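Local coordinates for protein antitoxin phd (Enterobacteria phage P1, PDB 3HS2) that neutralises the cognate toxin Doc and represses transcription as a DNA-binding homodimer, helping to maintain the P1 plasmid prophage in its bacterial host, at residues E24-T29 and A36-K41. Numbering follows the deposited sequence.
Sequences EEVEIT and AVIVSK
V26 and I38 join the two strands as a hydrogen-bonded antiparallel pair, V26 N reaching I38 O at 3.2 Å and I38 N returning to V26 O at 2.9 Å, the latter nearly straight (173°). I28 and A36 form the next such pair, with I28 N to A36 O at 2.8 Å and A36 N bonded back to I28 O. Between them, E27 and V37 make a non-hydrogen-bonded pair; their CA atoms approach to 4.5 Å, and CA-H...O contacts run from V37 CA to V26 O and from E27 CA to A36 O. On the face carrying V26, I28, A36 and I38, V26 and I38 lie side by side. I38 holds CG1 anti to the backbone N (chi1 173°), which leaves CG2 in the crowded position, 3.5 Å from V26 CB and 3.2 Å from V26 O; I28 CD1 meets the same methyl more loosely, at 4.3 Å. V20 of helix 13-21 packs on both V26 and I38. Past the last bridge, E25 CG runs beside V39 CG2, E25 OE1 forms a salt bridge with K48 NZ of the second subunit, and a water donates to E24 O while accepting from S40 N. S40 OG then caps T43 N at the start of helix 41-55. Strand 2-5 pairs in parallel with the other edge of 26-29. The arrangement is a beta hairpin at the heart of the Phd/YefM antitoxin fold, whose sheet continues antiparallel from 36-40 across the homodimer interface.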
ATOM      1  N   GLU A  24       6.883  -5.079  -7.234  1.00 33.40           N
ATOM      2  CA  GLU A  24       5.498  -4.657  -7.413  1.00 37.08           C
ATOM      3  C   GLU A  24       4.704  -4.715  -6.109  1.00 52.59           C
ATOM      4  O   GLU A  24       4.831  -5.660  -5.331  1.00 41.36           O
ATOM      5  CB  GLU A  24       4.829  -5.520  -8.483  1.00 45.59           C
ATOM      6  CG  GLU A  24       3.514  -4.977  -9.015  1.00 59.83           C
ATOM      7  CD  GLU A  24       3.045  -5.718 -10.253  1.00 74.49           C
ATOM      8  OE1 GLU A  24       3.902  -6.281 -10.968  1.00 80.44           O
ATOM      9  OE2 GLU A  24       1.823  -5.735 -10.514  1.00 78.46           O
ATOM     10  N   GLU A  25       3.894  -3.690  -5.869  1.00 44.11           N
ATOM     11  CA  GLU A  25       2.964  -3.703  -4.750  1.00 47.48           C
ATOM     12  C   GLU A  25       1.581  -4.055  -5.281  1.00 46.55           C
ATOM     13  O   GLU A  25       1.084  -3.417  -6.207  1.00 49.93           O
ATOM     14  CB  GLU A  25       2.945  -2.346  -4.049  1.00 50.01           C
ATOM     15  CG  GLU A  25       4.279  -1.959  -3.432  1.00 50.84           C
ATOM     16  CD  GLU A  25       4.309  -0.518  -2.966  1.00 67.15           C
ATOM     17  OE1 GLU A  25       3.435   0.267  -3.396  1.00 54.99           O
ATOM     18  OE2 GLU A  25       5.208  -0.168  -2.171  1.00 56.87           O
ATOM     19  N   VAL A  26       0.965  -5.083  -4.710  1.00 39.66           N
ATOM     20  CA  VAL A  26      -0.294  -5.581  -5.249  1.00 38.34           C
ATOM     21  C   VAL A  26      -1.422  -5.531  -4.235  1.00 38.71           C
ATOM     22  O   VAL A  26      -1.335  -6.116  -3.156  1.00 37.93           O
ATOM     23  CB  VAL A  26      -0.150  -7.013  -5.792  1.00 34.90           C
ATOM     24  CG1 VAL A  26      -1.512  -7.599  -6.122  1.00 31.74           C
ATOM     25  CG2 VAL A  26       0.743  -7.013  -7.016  1.00 35.91           C
ATOM     26  N   GLU A  27      -2.481  -4.820  -4.596  1.00 32.83           N
ATOM     27  CA  GLU A  27      -3.655  -4.713  -3.753  1.00 40.10           C
ATOM     28  C   GLU A  27      -4.630  -5.834  -4.075  1.00 31.06           C
ATOM     29  O   GLU A  27      -4.943  -6.091  -5.236  1.00 36.60           O
ATOM     30  CB  GLU A  27      -4.328  -3.353  -3.953  1.00 37.56           C
ATOM     31  CG  GLU A  27      -5.603  -3.152  -3.148  1.00 36.96           C
ATOM     32  CD  GLU A  27      -6.310  -1.857  -3.502  1.00 52.91           C
ATOM     33  OE1 GLU A  27      -5.746  -1.068  -4.288  1.00 56.83           O
ATOM     34  OE2 GLU A  27      -7.429  -1.625  -2.997  1.00 54.41           O
ATOM     35  N   ILE A  28      -5.090  -6.512  -3.036  1.00 29.52           N
ATOM     36  CA  ILE A  28      -6.107  -7.531  -3.186  1.00 28.87           C
ATOM     37  C   ILE A  28      -7.408  -6.985  -2.620  1.00 36.95           C
ATOM     38  O   ILE A  28      -7.466  -6.582  -1.463  1.00 34.74           O
ATOM     39  CB  ILE A  28      -5.720  -8.818  -2.445  1.00 37.55           C
ATOM     40  CG1 ILE A  28      -4.385  -9.348  -2.968  1.00 40.27           C
ATOM     41  CG2 ILE A  28      -6.813  -9.862  -2.591  1.00 35.52           C
ATOM     42  CD1 ILE A  28      -3.894 -10.574  -2.244  1.00 52.09           C
ATOM     43  N   THR A  29      -8.446  -6.953  -3.446  1.00 39.32           N
ATOM     44  CA  THR A  29      -9.742  -6.464  -3.008  1.00 40.08           C
ATOM     45  C   THR A  29     -10.690  -7.630  -2.782  1.00 42.27           C
ATOM     46  O   THR A  29     -10.540  -8.689  -3.388  1.00 41.12           O
ATOM     47  CB  THR A  29     -10.358  -5.494  -4.036  1.00 50.59           C
ATOM     48  OG1 THR A  29     -10.539  -6.169  -5.289  1.00 42.85           O
ATOM     49  CG2 THR A  29      -9.450  -4.294  -4.245  1.00 48.47           C
ATOM     50  N   ALA A  36      -6.409  -5.812   1.128  1.00 36.64           N
ATOM     51  CA  ALA A  36      -5.111  -6.201   1.648  1.00 37.40           C
ATOM     52  C   ALA A  36      -4.039  -5.831   0.635  1.00 29.40           C
ATOM     53  O   ALA A  36      -4.330  -5.624  -0.543  1.00 35.40           O
ATOM     54  CB  ALA A  36      -5.080  -7.696   1.930  1.00 30.51           C
ATOM     55  N   VAL A  37      -2.800  -5.735   1.100  1.00 37.78           N
ATOM     56  CA  VAL A  37      -1.677  -5.482   0.212  1.00 28.78           C
ATOM     57  C   VAL A  37      -0.643  -6.589   0.377  1.00 27.85           C
ATOM     58  O   VAL A  37      -0.341  -7.005   1.493  1.00 31.71           O
ATOM     59  CB  VAL A  37      -1.016  -4.116   0.490  1.00 34.61           C
ATOM     60  CG1 VAL A  37       0.240  -3.955  -0.349  1.00 37.77           C
ATOM     61  CG2 VAL A  37      -1.990  -2.984   0.206  1.00 33.21           C
ATOM     62  N   ILE A  38      -0.121  -7.077  -0.740  1.00 27.54           N
ATOM     63  CA  ILE A  38       0.962  -8.048  -0.708  1.00 33.64           C
ATOM     64  C   ILE A  38       2.227  -7.411  -1.269  1.00 32.77           C
ATOM     65  O   ILE A  38       2.234  -6.908  -2.390  1.00 34.01           O
ATOM     66  CB  ILE A  38       0.609  -9.324  -1.488  1.00 26.63           C
ATOM     67  CG1 ILE A  38       1.819 -10.252  -1.580  1.00 36.94           C
ATOM     68  CG2 ILE A  38       0.100  -8.984  -2.878  1.00 44.24           C
ATOM     69  CD1 ILE A  38       1.460 -11.641  -2.032  1.00 55.52           C
ATOM     70  N   VAL A  39       3.292  -7.432  -0.474  1.00 28.42           N
ATOM     71  CA  VAL A  39       4.529  -6.747  -0.823  1.00 30.69           C
ATOM     72  C   VAL A  39       5.713  -7.566  -0.328  1.00 33.60           C
ATOM     73  O   VAL A  39       5.575  -8.370   0.596  1.00 31.78           O
ATOM     74  CB  VAL A  39       4.556  -5.327  -0.201  1.00 33.24           C
ATOM     75  CG1 VAL A  39       4.403  -5.403   1.308  1.00 33.19           C
ATOM     76  CG2 VAL A  39       5.826  -4.584  -0.580  1.00 32.34           C
ATOM     77  N   SER A  40       6.876  -7.379  -0.945  1.00 27.22           N
ATOM     78  CA  SER A  40       8.057  -8.123  -0.533  1.00 37.66           C
ATOM     79  C   SER A  40       8.329  -7.862   0.942  1.00 33.20           C
ATOM     80  O   SER A  40       8.225  -6.726   1.411  1.00 30.24           O
ATOM     81  CB  SER A  40       9.278  -7.735  -1.364  1.00 35.03           C
ATOM     82  OG  SER A  40      10.089  -6.801  -0.675  1.00 39.15           O
ATOM     83  N   LYS A  41       8.668  -8.920   1.668  1.00 26.47           N
ATOM     84  CA  LYS A  41       8.923  -8.814   3.094  1.00 34.60           C
ATOM     85  C   LYS A  41      10.059  -7.836   3.380  1.00 36.89           C
ATOM     86  O   LYS A  41       9.995  -7.065   4.336  1.00 35.82           O
ATOM     87  CB  LYS A  41       9.250 -10.186   3.681  1.00 44.66           C
ATOM     88  CG  LYS A  41       9.488 -10.169   5.179  1.00 41.64           C
ATOM     89  CD  LYS A  41      10.243 -11.407   5.623  1.00 59.92           C
ATOM     90  CE  LYS A  41      10.509 -11.387   7.120  1.00 53.06           C
ATOM     91  NZ  LYS A  41      11.296 -12.570   7.558  1.00 67.52           N
TER
HETATM   92  O   HOH W   1       7.034  -5.625  -3.556  1.00 31.74           O